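Local coordinates for protein fructose-bisphosphatase (Pyrococcus horikoshii, PDB 1VDW) that probably hydrolyses fructose 1,6-bisphosphate to fructose 6-phosphate and phosphate with the help of magnesium, as a homodimer of the inositol monophosphatase superfamily, at residues Arg7-Asp12 against Ser56-Leu61; Phe99-Ala104 against Tyr113-Glu118; Ser152-Gly157 against Val190-Asn195; Lys217-Lys222 against Asn235-Asn240. All coordinates share one frame; numbering follows the deposited sequence. Where two conformers were deposited one is given.

How the contacts relate
The four contacts sample two layers of beta sheet and the helices packed on them, a build known from the inositol monophosphatase superfamily. Contact 1, a helix pair, rests on the hairpin of contact 2: Ala-10 CB lies 3.6 Å from Phe-115 CD2, with centres 12 Å apart. Contacts 3 and 4 share the smaller sheet, where Val-190 N sits 2.8 Å from Ala-238 O, probably hydrogen-bonded; they lie across the chain's centre from contact 1, 32 and 31 Å away between centres. The predicted magnesium site is closest to contact 2, with Asp-84 about 4 Å from Ser-102 between side chains, while Asp-201 is about 7 Å from Arg-194 of contact 3.

Contact 1 (Arg7-Asp12 against Ser56-Leu61); sequences RKIAID and SKFKDL
Ile-9 and Asp-12, one turn apart on a helix, divide the work of meeting a second helix that runs roughly antiparallel at 145°, with 11.8 Å between the axes. Ile-9 sends its two branches to different partners. Ile-9 CG2, anti to the backbone N, crosses Phe-58 obliquely, 3.9 Å from Phe-58 CE1, and also touches Lys-57 CE. Ile-9 CD1, at the end of the extended branch, meets Leu-61 CD1 tip to tip at 3.3 Å, tighter than usual for two methyl groups.

Lys-57 leaves its helix with CG anti to the backbone N and bends at chi2 (71°), which brings the ammonium across Asp-12 at about a right angle. Its NZ reaches Asp-12 OD2 at 3.0 Å from above the carboxylate plane. Asp-12 OD2 takes Lys-8 NZ at 2.8 Å on its syn lone pair. One atom is thus gripped by two lysines, Lys-8 NZ and Lys-57 NZ standing 4.7 Å apart. The carboxylate probably offsets their repulsion and is itself favoured as the anion.

A salt-bridge network borders an apolar contact between helices 3-20 and 45-60. Trp-6 and Ile-13 also pack on Phe-58, while Ala-10 meets strand 110-118.

Contact 2 (Phe99-Ala104 against Tyr113-Glu118); sequences FAVSVA and YAFIYE
The ring of Phe-115 stands beside Val-103 and points the same way, its CE2 3.5 Å from Val-103 CB and its CZ close to Val-103 CG2. Its CE1 side leans on Val-101 CG1, and both valines approach obliquely. This follows from chi1 (80°), which sets CG between the backbone N and the carbonyl carbon, the crowded position, and tips the ring across toward strand 100-104. Tyr-117 does the reverse: with CG anti to the backbone N its ring leads away, keeping Val-101 CG2 at its edge and ending in a hydrogen bond from the phenol to Asp-18. Phe-99 meets Phe-92 edge-to-face.

The strands run antiparallel at 176°. Val-103 and Phe-115 form one hydrogen-bonded pair, with Val-103 N 3.0 Å from Phe-115 O, nearly along the C=O axis. Val-101 and Tyr-117 form the next, where Tyr-117 N reaches Val-101 O at 2.9 Å. The other face carries Ser-102, Ile-116, Ala-104 and Ala-114, the last two facing each other; at the end of the pairing Ala-100 CB touches Ile-116 CG2 at 3.9 Å.

The result is a beta hairpin buried between helices. Helix 3-20 packs on Val-101 and Phe-115, and Phe-58 of helix 45-60 on Val-103; helices 175-184 and 199-211 cover the Ser-102 and Ile-116 face. At its flank strand 79-84 pairs with Ser-102 and carries Asp-84, a predicted magnesium ligand.

Contact 3 (Ser152-Gly157 against Val190-Asn195); sequences SFYTKG and VVDIRN. With EDO (1,2-ethanediol), chain D.
Arg-194 runs from the end of strand 189-193 back over the neighbouring strand. CB touches Lys-156 CG, CG lies against the backbone at Thr-155 N, and Arg-194 CD meets Tyr-154 CB at 3.7 Å. A bend at chi3 (-68°) then lays the guanidinium alongside the tyrosine, planes 32° apart, with Tyr-154 CD1 3.4 Å above the centre of the guanidinium face.

Around the guanidinium's rim Asp-192 is gripped side-on. Arg-194 NE gives a nearly straight bond to Asp-192 OD1 at 3.1 Å. Arg-194 NH2 takes the syn lone pair of Asp-192 OD2 at 2.8 Å. OD1 also accepts from Arg-194 N, closing an Asx turn, so the backbone helps to fix the carboxylate. The carboxylate lies almost parallel to the Tyr-154 ring (8°), with Asp-192 OD2 over one face, 3.6 Å from Tyr-154 CG. The paired charges probably keep Asp-192 ionised.

The strands are parallel, tied by Val-191 N to Ser-152 O (2.8 Å), Tyr-154 N to Val-191 O and Ile-193 N to Tyr-154 O; beyond them a water bridges Lys-156 N and Ile-193 O. A 1,2-ethanediol, probably from the crystallisation liquor, makes a weak bond from its O2 to Gly-157 O. Helix 175-184 packs on Val-190, and its Glu-178 bonds both Ser-152 and the Tyr-154 phenol. Strands 168-170 and 234-239 flank the pair, and Ile-163 of the second subunit packs on Lys-156.

Contact 4 (Lys217-Lys222 against Asn235-Asn240); sequences KDLDGK and NIIAAN
Two backbone hydrogen bonds make the first shell, joining Lys-217 and Ile-237 as an antiparallel hydrogen-bonded pair. Lys-217 N reaches Ile-237 O at 2.9 Å, almost straight (175°) but from above the carbonyl plane, while Ile-237 N returns to Lys-217 O at 2.9 Å, nearly along the C=O axis.

Ile-237 turns at chi2 (75°), so that CD1 curls back to 3.7 Å from Lys-217 O and lies against the carbonyl carbon of Asp-218. Leu-219 crosses it at about a right angle, CD2 being 4.2 Å from Ile-237 CD1. Leu-219 CD1 rests 3.3 Å from Asn-235 ND2, the two side chains crossing obliquely; the amide's OD1 accepts from Asn-195 N.

What positions Leu-219 is the turn that begins just before it. Asp-218 to Gly-221 form a type I beta turn, and Gly-221 has a positive phi (77°). Gly-221 N bonds Asp-218 O across the turn, and Asp-218 N bonds Lys-222 O. Asp-218, with CG in the crowded position between N and carbonyl carbon, brings OD1 over the loop: it takes Asp-220 N at 2.8 Å, an Asx turn, and Lys-222 N at 3.1 Å, both from above the carboxylate plane.

Strand 215-217 is one of the two outermost strands of its sheet within the chain, beside 234-239, which pairs on its other side with 189-193. Helix 242-250 covers Ile-237 and supplies Glu-242 to the Lys-217 ammonium.

Contact 1 (Arg7-Asp12 against Ser56-Leu61)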
loop_
_atom_site.group_PDB
_atom_site.type_symbol
_atom_site.label_atom_id
_atom_site.label_comp_id
_atom_site.label_asym_id
_atom_site.label_seq_id
_atom_site.Cartn_x
_atom_site.Cartn_y
_atom_site.Cartn_z
ATOM N N ARG A 7 13.344 17.312 17.957
ATOM C CA ARG A 7 12.797 17.592 16.640
ATOM C C ARG A 7 13.932 17.935 15.672
ATOM O O ARG A 7 13.862 17.627 14.482
ATOM C CB ARG A 7 11.766 18.722 16.731
ATOM C CG ARG A 7 10.618 18.391 17.688
ATOM C CD ARG A 7 9.541 19.462 17.720
ATOM N NE ARG A 7 8.712 19.462 16.518
ATOM C CZ ARG A 7 7.668 20.263 16.337
ATOM N NH1 ARG A 7 7.325 21.131 17.282
ATOM N NH2 ARG A 7 6.958 20.193 15.219
ATOM N N LYS A 8 14.988 18.560 16.189
ATOM C CA LYS A 8 16.148 18.904 15.364
ATOM C C LYS A 8 16.818 17.603 14.920
ATOM O O LYS A 8 17.272 17.470 13.783
ATOM C CB LYS A 8 17.131 19.765 16.174
ATOM C CG LYS A 8 18.380 20.234 15.423
ATOM C CD LYS A 8 19.523 19.228 15.489
ATOM C CE LYS A 8 20.784 19.781 14.828
ATOM N NZ LYS A 8 21.922 18.821 14.884
ATOM N N ILE A 9 16.869 16.637 15.829
ATOM C CA ILE A 9 17.465 15.347 15.519
ATOM C C ILE A 9 16.653 14.635 14.432
ATOM O O ILE A 9 17.218 13.976 13.558
ATOM C CB ILE A 9 17.545 14.470 16.788
ATOM C CG1 ILE A 9 18.498 15.127 17.791
ATOM C CG2 ILE A 9 18.013 13.065 16.432
ATOM C CD1 ILE A 9 18.651 14.379 19.087
ATOM N N ALA A 10 15.333 14.780 14.483
ATOM C CA ALA A 10 14.471 14.152 13.484
ATOM C C ALA A 10 14.848 14.663 12.095
ATOM O O ALA A 10 14.912 13.895 11.132
ATOM C CB ALA A 10 13.010 14.461 13.781
ATOM N N ILE A 11 15.105 15.965 11.994
ATOM C CA ILE A 11 15.483 16.545 10.714
ATOM C C ILE A 11 16.841 16.018 10.250
ATOM O O ILE A 11 17.027 15.749 9.066
ATOM C CB ILE A 11 15.522 18.082 10.780
ATOM C CG1 ILE A 11 14.144 18.614 11.175
ATOM C CG2 ILE A 11 15.957 18.651 9.433
ATOM C CD1 ILE A 11 13.023 18.163 10.271
ATOM N N ASP A 12 17.796 15.876 11.168
ATOM C CA ASP A 12 19.099 15.339 10.782
ATOM C C ASP A 12 18.875 13.954 10.180
ATOM O O ASP A 12 19.505 13.582 9.192
ATOM C CB ASP A 12 20.039 15.197 11.988
ATOM C CG ASP A 12 20.440 16.531 12.594
ATOM O OD1 ASP A 12 20.428 17.554 11.878
ATOM O OD2 ASP A 12 20.790 16.544 13.793
ATOM N N SER A 56 23.711 4.829 15.261
ATOM C CA SER A 56 24.917 5.549 15.648
ATOM C C SER A 56 24.542 6.932 16.168
ATOM O O SER A 56 25.109 7.418 17.146
ATOM C CB SER A 56 25.861 5.686 14.452
ATOM O OG SER A 56 25.265 6.445 13.416
ATOM N N LYS A 57 23.576 7.557 15.507
ATOM C CA LYS A 57 23.108 8.886 15.881
ATOM C C LYS A 57 22.705 8.950 17.352
ATOM O O LYS A 57 23.179 9.805 18.102
ATOM C CB LYS A 57 21.914 9.272 15.002
ATOM C CG LYS A 57 21.364 10.666 15.241
ATOM C CD LYS A 57 22.310 11.742 14.729
ATOM C CE LYS A 57 21.643 13.111 14.753
ATOM N NZ LYS A 57 22.531 14.184 14.226
ATOM N N PHE A 58 21.837 8.034 17.767
ATOM C CA PHE A 58 21.371 8.005 19.146
ATOM C C PHE A 58 22.404 7.457 20.121
ATOM O O PHE A 58 22.477 7.902 21.267
ATOM C CB PHE A 58 20.071 7.204 19.233
ATOM C CG PHE A 58 18.916 7.868 18.539
ATOM C CD1 PHE A 58 18.389 9.059 19.028
ATOM C CD2 PHE A 58 18.380 7.327 17.376
ATOM C CE1 PHE A 58 17.345 9.706 18.370
ATOM C CE2 PHE A 58 17.336 7.966 16.708
ATOM C CZ PHE A 58 16.818 9.159 17.207
ATOM N N LYS A 59 23.209 6.502 19.669
ATOM C CA LYS A 59 24.240 5.929 20.527
ATOM C C LYS A 59 25.230 7.021 20.921
ATOM O O LYS A 59 25.610 7.134 22.086
ATOM C CB LYS A 59 24.980 4.800 19.803
ATOM C CG LYS A 59 26.055 4.129 20.646
ATOM C CD LYS A 59 26.761 3.023 19.879
ATOM C CE LYS A 59 27.859 2.385 20.717
ATOM N NZ LYS A 59 27.327 1.784 21.972
ATOM N N ASP A 60 25.633 7.830 19.944
ATOM C CA ASP A 60 26.584 8.910 20.185
ATOM C C ASP A 60 26.025 9.998 21.097
ATOM O O ASP A 60 26.785 10.758 21.697
ATOM C CB ASP A 60 27.038 9.535 18.862
ATOM C CG ASP A 60 27.745 8.540 17.959
ATOM O OD1 ASP A 60 28.306 7.553 18.480
ATOM O OD2 ASP A 60 27.755 8.754 16.728
ATOM N N LEU A 61 24.702 10.083 21.192
ATOM C CA LEU A 61 24.066 11.078 22.051
ATOM C C LEU A 61 24.106 10.624 23.502
ATOM O O LEU A 61 23.814 11.400 24.413
ATOM C CB LEU A 61 22.615 11.309 21.630
ATOM C CG LEU A 61 22.402 12.143 20.368
ATOM C CD1 LEU A 61 20.935 12.098 19.979
ATOM C CD2 LEU A 61 22.852 13.578 20.616
#

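Contact 2 (Phe99-Ala104 against Tyr113-Glu118)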
loop_
_atom_site.group_PDB
_atom_site.type_symbol
_atom_site.label_atom_id
_atom_site.label_comp_id
_atom_site.label_asym_id
_atom_site.label_seq_id
_atom_site.Cartn_x
_atom_site.Cartn_y
_atom_site.Cartn_z
ATOM N N PHE A 99 7.108 2.602 3.133
ATOM C CA PHE A 99 8.198 2.361 4.075
ATOM C C PHE A 99 8.409 3.638 4.875
ATOM O O PHE A 99 7.992 4.713 4.450
ATOM C CB PHE A 99 9.478 1.894 3.360
ATOM C CG PHE A 99 9.906 2.766 2.224
ATOM C CD1 PHE A 99 10.689 3.896 2.448
ATOM C CD2 PHE A 99 9.551 2.446 0.919
ATOM C CE1 PHE A 99 11.113 4.688 1.382
ATOM C CE2 PHE A 99 9.973 3.235 -0.149
ATOM C CZ PHE A 99 10.753 4.354 0.084
ATOM N N ALA A 100 9.045 3.519 6.035
ATOM C CA ALA A 100 9.219 4.676 6.897
ATOM C C ALA A 100 10.283 4.474 7.950
ATOM O O ALA A 100 10.795 3.373 8.135
ATOM C CB ALA A 100 7.898 4.975 7.595
ATOM N N VAL A 101 10.604 5.572 8.629
ATOM C CA VAL A 101 11.531 5.569 9.753
ATOM C C VAL A 101 10.620 5.838 10.953
ATOM O O VAL A 101 9.779 6.742 10.904
ATOM C CB VAL A 101 12.561 6.701 9.656
ATOM C CG1 VAL A 101 13.424 6.727 10.913
ATOM C CG2 VAL A 101 13.428 6.503 8.429
ATOM N N SER A 102 10.785 5.063 12.019
ATOM C CA SER A 102 9.950 5.196 13.216
ATOM C C SER A 102 10.812 5.382 14.464
ATOM O O SER A 102 11.655 4.536 14.763
ATOM C CB SER A 102 9.083 3.938 13.361
ATOM O OG SER A 102 8.325 3.948 14.557
ATOM N N VAL A 103 10.596 6.478 15.188
ATOM C CA VAL A 103 11.374 6.767 16.392
ATOM C C VAL A 103 10.499 7.276 17.530
ATOM O O VAL A 103 9.742 8.228 17.357
ATOM C CB VAL A 103 12.451 7.850 16.113
ATOM C CG1 VAL A 103 13.131 8.265 17.413
ATOM C CG2 VAL A 103 13.481 7.329 15.133
ATOM N N ALA A 104 10.607 6.639 18.694
ATOM C CA ALA A 104 9.863 7.059 19.880
ATOM C C ALA A 104 10.890 7.364 20.973
ATOM O O ALA A 104 11.787 6.560 21.235
ATOM C CB ALA A 104 8.918 5.960 20.335
ATOM N N TYR A 113 8.171 12.316 22.908
ATOM C CA TYR A 113 8.206 12.693 21.502
ATOM C C TYR A 113 8.362 11.463 20.629
ATOM O O TYR A 113 9.029 10.504 21.003
ATOM C CB TYR A 113 9.384 13.635 21.246
ATOM C CG TYR A 113 9.569 14.034 19.800
ATOM C CD1 TYR A 113 8.671 14.892 19.175
ATOM C CD2 TYR A 113 10.650 13.560 19.065
ATOM C CE1 TYR A 113 8.850 15.272 17.845
ATOM C CE2 TYR A 113 10.839 13.930 17.741
ATOM C CZ TYR A 113 9.937 14.786 17.139
ATOM O OH TYR A 113 10.134 15.155 15.828
ATOM N N ALA A 114 7.740 11.505 19.460
ATOM C CA ALA A 114 7.850 10.420 18.507
ATOM C C ALA A 114 7.649 10.982 17.116
ATOM O O ALA A 114 6.945 11.981 16.929
ATOM C CB ALA A 114 6.804 9.350 18.787
ATOM N N PHE A 115 8.295 10.365 16.137
ATOM C CA PHE A 115 8.107 10.797 14.765
ATOM C C PHE A 115 8.179 9.603 13.843
ATOM O O PHE A 115 8.785 8.573 14.157
ATOM C CB PHE A 115 9.139 11.872 14.347
ATOM C CG PHE A 115 10.502 11.337 13.982
ATOM C CD1 PHE A 115 10.760 10.848 12.702
ATOM C CD2 PHE A 115 11.543 11.369 14.903
ATOM C CE1 PHE A 115 12.037 10.407 12.347
ATOM C CE2 PHE A 115 12.820 10.930 14.554
ATOM C CZ PHE A 115 13.066 10.450 13.275
ATOM N N ILE A 116 7.490 9.743 12.723
ATOM C CA ILE A 116 7.485 8.741 11.675
ATOM C C ILE A 116 7.711 9.534 10.398
ATOM O O ILE A 116 6.987 10.490 10.113
ATOM C CB ILE A 116 6.134 7.991 11.588
ATOM C CG1 ILE A 116 5.987 7.062 12.797
ATOM C CG2 ILE A 116 6.053 7.179 10.283
ATOM C CD1 ILE A 116 4.601 6.452 12.946
ATOM N N TYR A 117 8.733 9.137 9.644
ATOM C CA TYR A 117 9.087 9.784 8.384
ATOM C C TYR A 117 8.658 8.891 7.223
ATOM O O TYR A 117 9.130 7.760 7.103
ATOM C CB TYR A 117 10.605 10.034 8.333
ATOM C CG TYR A 117 11.115 10.600 7.022
ATOM C CD1 TYR A 117 10.443 11.639 6.382
ATOM C CD2 TYR A 117 12.278 10.104 6.427
ATOM C CE1 TYR A 117 10.912 12.174 5.182
ATOM C CE2 TYR A 117 12.756 10.633 5.223
ATOM C CZ TYR A 117 12.065 11.667 4.610
ATOM O OH TYR A 117 12.521 12.188 3.420
ATOM N N GLU A 118 7.759 9.400 6.383
ATOM C CA GLU A 118 7.249 8.659 5.226
ATOM C C GLU A 118 7.896 9.390 4.042
ATOM O O GLU A 118 7.324 10.311 3.460
ATOM C CB GLU A 118 5.725 8.774 5.195
ATOM C CG GLU A 118 5.092 8.059 4.019
ATOM C CD GLU A 118 3.571 8.132 3.977
ATOM O OE1 GLU A 118 2.960 8.953 4.698
ATOM O OE2 GLU A 118 2.982 7.363 3.184
#

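Contact 3 (Ser152-Gly157 against Val190-Asn195)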
loop_
_atom_site.group_PDB
_atom_site.type_symbol
_atom_site.label_atom_id
_atom_site.label_comp_id
_atom_site.label_asym_id
_atom_site.label_seq_id
_atom_site.Cartn_x
_atom_site.Cartn_y
_atom_site.Cartn_z
ATOM N N SER A 152 -6.671 -1.385 8.443
ATOM C CA SER A 152 -5.465 -2.128 8.106
ATOM C C SER A 152 -5.696 -3.430 8.881
ATOM O O SER A 152 -6.131 -3.397 10.039
ATOM C CB SER A 152 -4.217 -1.399 8.600
ATOM O OG SER A 152 -3.096 -2.260 8.663
ATOM N N PHE A 153 -5.414 -4.563 8.249
ATOM C CA PHE A 153 -5.669 -5.852 8.880
ATOM C C PHE A 153 -4.602 -6.889 8.568
ATOM O O PHE A 153 -4.293 -7.142 7.402
ATOM C CB PHE A 153 -7.056 -6.344 8.422
ATOM C CG PHE A 153 -7.514 -7.635 9.061
ATOM C CD1 PHE A 153 -7.273 -7.907 10.406
ATOM C CD2 PHE A 153 -8.260 -8.549 8.319
ATOM C CE1 PHE A 153 -7.773 -9.069 11.001
ATOM C CE2 PHE A 153 -8.761 -9.710 8.907
ATOM C CZ PHE A 153 -8.517 -9.967 10.248
ATOM N N TYR A 154 -4.047 -7.471 9.631
ATOM C CA TYR A 154 -3.027 -8.517 9.544
ATOM C C TYR A 154 -3.437 -9.665 10.464
ATOM O O TYR A 154 -3.691 -9.455 11.652
ATOM C CB TYR A 154 -1.664 -8.031 10.045
ATOM C CG TYR A 154 -0.973 -6.958 9.236
ATOM C CD1 TYR A 154 0.095 -7.275 8.397
ATOM C CD2 TYR A 154 -1.324 -5.623 9.377
ATOM C CE1 TYR A 154 0.803 -6.288 7.730
ATOM C CE2 TYR A 154 -0.623 -4.626 8.712
ATOM C CZ TYR A 154 0.442 -4.971 7.896
ATOM O OH TYR A 154 1.170 -3.997 7.261
ATOM N N THR A 155 -3.489 -10.875 9.918
ATOM C CA THR A 155 -3.821 -12.052 10.711
ATOM C C THR A 155 -3.233 -13.283 10.043
ATOM O O THR A 155 -2.973 -13.286 8.841
ATOM C CB THR A 155 -5.341 -12.250 10.855
ATOM O OG1 THR A 155 -5.588 -13.396 11.682
ATOM C CG2 THR A 155 -5.987 -12.461 9.496
ATOM N N LYS A 156 -3.012 -14.326 10.834
ATOM C CA LYS A 156 -2.470 -15.579 10.325
ATOM C C LYS A 156 -3.621 -16.557 10.137
ATOM O O LYS A 156 -3.471 -17.598 9.494
ATOM C CB LYS A 156 -1.469 -16.166 11.325
ATOM C CG LYS A 156 -0.239 -15.306 11.581
ATOM C CD LYS A 156 0.895 -15.624 10.613
ATOM C CE LYS A 156 0.529 -15.324 9.168
ATOM N NZ LYS A 156 1.630 -15.692 8.236
ATOM N N GLY A 157 -4.775 -16.214 10.697
ATOM C CA GLY A 157 -5.921 -17.097 10.605
ATOM C C GLY A 157 -7.085 -16.557 9.807
ATOM O O GLY A 157 -6.914 -15.718 8.924
ATOM N N VAL A 190 -6.519 -0.149 12.845
ATOM C CA VAL A 190 -5.335 -0.914 12.468
ATOM C C VAL A 190 -5.387 -2.135 13.373
ATOM O O VAL A 190 -5.371 -2.017 14.603
ATOM C CB VAL A 190 -4.031 -0.136 12.722
ATOM C CG1 VAL A 190 -2.829 -1.024 12.417
ATOM C CG2 VAL A 190 -3.994 1.106 11.845
ATOM N N VAL A 191 -5.449 -3.303 12.754
ATOM C CA VAL A 191 -5.564 -4.556 13.481
ATOM C C VAL A 191 -4.469 -5.520 13.068
ATOM O O VAL A 191 -4.382 -5.901 11.902
ATOM C CB VAL A 191 -6.931 -5.210 13.188
ATOM C CG1 VAL A 191 -7.079 -6.508 13.974
ATOM C CG2 VAL A 191 -8.048 -4.242 13.521
ATOM N N ASP A 192 -3.616 -5.900 14.012
ATOM C CA ASP A 192 -2.552 -6.854 13.724
ATOM C C ASP A 192 -2.548 -7.865 14.853
ATOM O O ASP A 192 -2.144 -7.557 15.981
ATOM C CB ASP A 192 -1.190 -6.164 13.642
ATOM C CG ASP A 192 -0.101 -7.082 13.098
ATOM O OD1 ASP A 192 -0.122 -8.295 13.408
ATOM O OD2 ASP A 192 0.780 -6.582 12.368
ATOM N N ILE A 193 -3.007 -9.072 14.543
ATOM C CA ILE A 193 -3.095 -10.129 15.541
ATOM C C ILE A 193 -2.254 -11.345 15.171
ATOM O O ILE A 193 -2.595 -12.481 15.505
ATOM C CB ILE A 193 -4.574 -10.540 15.753
ATOM C CG1 ILE A 193 -5.203 -10.978 14.426
ATOM C CG2 ILE A 193 -5.355 -9.363 16.321
ATOM C CD1 ILE A 193 -6.662 -11.408 14.543
ATOM N N ARG A 194 -1.136 -11.092 14.499
ATOM C CA ARG A 194 -0.223 -12.145 14.064
ATOM C C ARG A 194 0.749 -12.627 15.140
ATOM O O ARG A 194 1.444 -13.623 14.931
ATOM C CB ARG A 194 0.621 -11.659 12.884
ATOM C CG ARG A 194 -0.134 -11.293 11.624
ATOM C CD ARG A 194 0.838 -10.735 10.595
ATOM N NE ARG A 194 1.385 -9.442 10.999
ATOM C CZ ARG A 194 2.379 -8.820 10.371
ATOM N NH1 ARG A 194 2.946 -9.374 9.307
ATOM N NH2 ARG A 194 2.792 -7.632 10.789
ATOM N N ASN A 195 0.814 -11.923 16.267
ATOM C CA ASN A 195 1.763 -12.263 17.328
ATOM C C ASN A 195 3.147 -12.179 16.676
ATOM O O ASN A 195 4.042 -12.975 16.962
ATOM C CB ASN A 195 1.508 -13.681 17.851
ATOM C CG ASN A 195 2.176 -13.937 19.184
ATOM O OD1 ASN A 195 1.928 -13.226 20.159
ATOM N ND2 ASN A 195 3.028 -14.955 19.237
HETATM C C1 EDO D . -9.217 -15.139 5.113
HETATM O O1 EDO D . -10.185 -15.349 6.137
HETATM C C2 EDO D . -7.856 -14.893 5.772
HETATM O O2 EDO D . -7.942 -13.733 6.614
HETATM O O HOH W 1 -2.929 -14.618 13.734
#

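Contact 4 (Lys217-Lys222 against Asn235-Asn240)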
loop_
_atom_site.group_PDB
_atom_site.type_symbol
_atom_site.label_atom_id
_atom_site.label_comp_id
_atom_site.label_asym_id
_atom_site.label_seq_id
_atom_site.Cartn_x
_atom_site.Cartn_y
_atom_site.Cartn_z
ATOM N N LYS A 217 -5.408 -0.849 21.984
ATOM C CA LYS A 217 -5.459 -1.927 22.962
ATOM C C LYS A 217 -4.908 -3.247 22.447
ATOM O O LYS A 217 -4.636 -3.402 21.252
ATOM C CB LYS A 217 -6.904 -2.105 23.438
ATOM C CG LYS A 217 -7.424 -0.896 24.207
ATOM C CD LYS A 217 -8.898 -1.013 24.549
ATOM C CE LYS A 217 -9.339 0.155 25.417
ATOM N NZ LYS A 217 -10.793 0.110 25.743
ATOM N N ASP A 218 -4.724 -4.194 23.364
ATOM C CA ASP A 218 -4.222 -5.511 23.009
ATOM C C ASP A 218 -5.383 -6.497 22.940
ATOM O O ASP A 218 -6.547 -6.100 23.017
ATOM C CB ASP A 218 -3.168 -6.001 24.018
ATOM C CG ASP A 218 -3.685 -6.062 25.452
ATOM O OD1 ASP A 218 -4.903 -6.234 25.664
ATOM O OD2 ASP A 218 -2.851 -5.960 26.376
ATOM N N LEU A 219 -5.060 -7.779 22.791
ATOM C CA LEU A 219 -6.073 -8.824 22.691
ATOM C C LEU A 219 -6.951 -8.944 23.932
ATOM O O LEU A 219 -8.067 -9.454 23.853
ATOM C CB LEU A 219 -5.405 -10.175 22.410
ATOM C CG LEU A 219 -4.724 -10.359 21.051
ATOM C CD1 LEU A 219 -4.018 -11.708 21.008
ATOM C CD2 LEU A 219 -5.760 -10.260 19.947
ATOM N N ASP A 220 -6.447 -8.479 25.072
ATOM C CA ASP A 220 -7.199 -8.546 26.322
ATOM C C ASP A 220 -8.039 -7.297 26.552
ATOM O O ASP A 220 -8.669 -7.155 27.600
ATOM C CB ASP A 220 -6.254 -8.736 27.513
ATOM C CG ASP A 220 -5.409 -9.989 27.395
ATOM O OD1 ASP A 220 -5.927 -11.015 26.908
ATOM O OD2 ASP A 220 -4.230 -9.946 27.802
ATOM N N GLY A 221 -8.042 -6.389 25.581
ATOM C CA GLY A 221 -8.817 -5.169 25.711
ATOM C C GLY A 221 -8.198 -4.117 26.614
ATOM O O GLY A 221 -8.876 -3.179 27.032
ATOM N N LYS A 222 -6.910 -4.262 26.907
ATOM C CA LYS A 222 -6.201 -3.317 27.763
ATOM C C LYS A 222 -5.295 -2.430 26.925
ATOM O O LYS A 222 -4.783 -2.856 25.889
ATOM C CB LYS A 222 -5.355 -4.066 28.795
ATOM C CG LYS A 222 -6.158 -4.807 29.854
ATOM C CD LYS A 222 -6.879 -3.825 30.767
ATOM C CE LYS A 222 -7.544 -4.537 31.938
ATOM N NZ LYS A 222 -8.209 -3.568 32.854
ATOM N N ASN A 235 0.419 -7.648 19.824
ATOM C CA ASN A 235 -0.742 -7.609 18.945
ATOM C C ASN A 235 -1.439 -6.301 19.248
ATOM O O ASN A 235 -1.500 -5.876 20.403
ATOM C CB ASN A 235 -1.694 -8.763 19.244
ATOM C CG ASN A 235 -1.100 -10.101 18.904
ATOM O OD1 ASN A 235 -0.750 -10.363 17.755
ATOM N ND2 ASN A 235 -0.977 -10.964 19.906
ATOM N N ILE A 236 -1.966 -5.653 18.220
ATOM C CA ILE A 236 -2.646 -4.395 18.444
ATOM C C ILE A 236 -3.982 -4.264 17.736
ATOM O O ILE A 236 -4.191 -4.786 16.636
ATOM C CB ILE A 236 -1.774 -3.196 18.018
ATOM C CG1 ILE A 236 -1.450 -3.297 16.525
ATOM C CG2 ILE A 236 -0.503 -3.149 18.857
ATOM C CD1 ILE A 236 -0.709 -2.086 15.974
ATOM N N ILE A 237 -4.891 -3.574 18.410
ATOM C CA ILE A 237 -6.196 -3.259 17.871
ATOM C C ILE A 237 -6.314 -1.774 18.194
ATOM O O ILE A 237 -6.579 -1.395 19.340
ATOM C CB ILE A 237 -7.337 -4.036 18.559
ATOM C CG1 ILE A 237 -7.162 -5.542 18.346
ATOM C CG2 ILE A 237 -8.669 -3.597 17.980
ATOM C CD1 ILE A 237 -6.063 -6.175 19.177
ATOM N N ALA A 238 -6.060 -0.941 17.190
ATOM C CA ALA A 238 -6.114 0.508 17.340
ATOM C C ALA A 238 -7.286 1.030 16.526
ATOM O O ALA A 238 -7.475 0.624 15.376
ATOM C CB ALA A 238 -4.809 1.133 16.854
ATOM N N ALA A 239 -8.068 1.933 17.103
ATOM C CA ALA A 239 -9.224 2.456 16.392
ATOM C C ALA A 239 -9.590 3.874 16.784
ATOM O O ALA A 239 -9.103 4.411 17.779
ATOM C CB ALA A 239 -10.426 1.530 16.604
ATOM N N ASN A 240 -10.470 4.466 15.988
ATOM C CA ASN A 240 -10.939 5.826 16.218
ATOM C C ASN A 240 -12.307 5.801 16.894
ATOM O O ASN A 240 -12.983 6.826 16.980
ATOM C CB ASN A 240 -11.058 6.562 14.883
ATOM C CG ASN A 240 -12.086 5.932 13.953
ATOM O OD1 ASN A 240 -12.681 4.895 14.261
ATOM N ND2 ASN A 240 -12.292 6.556 12.802
#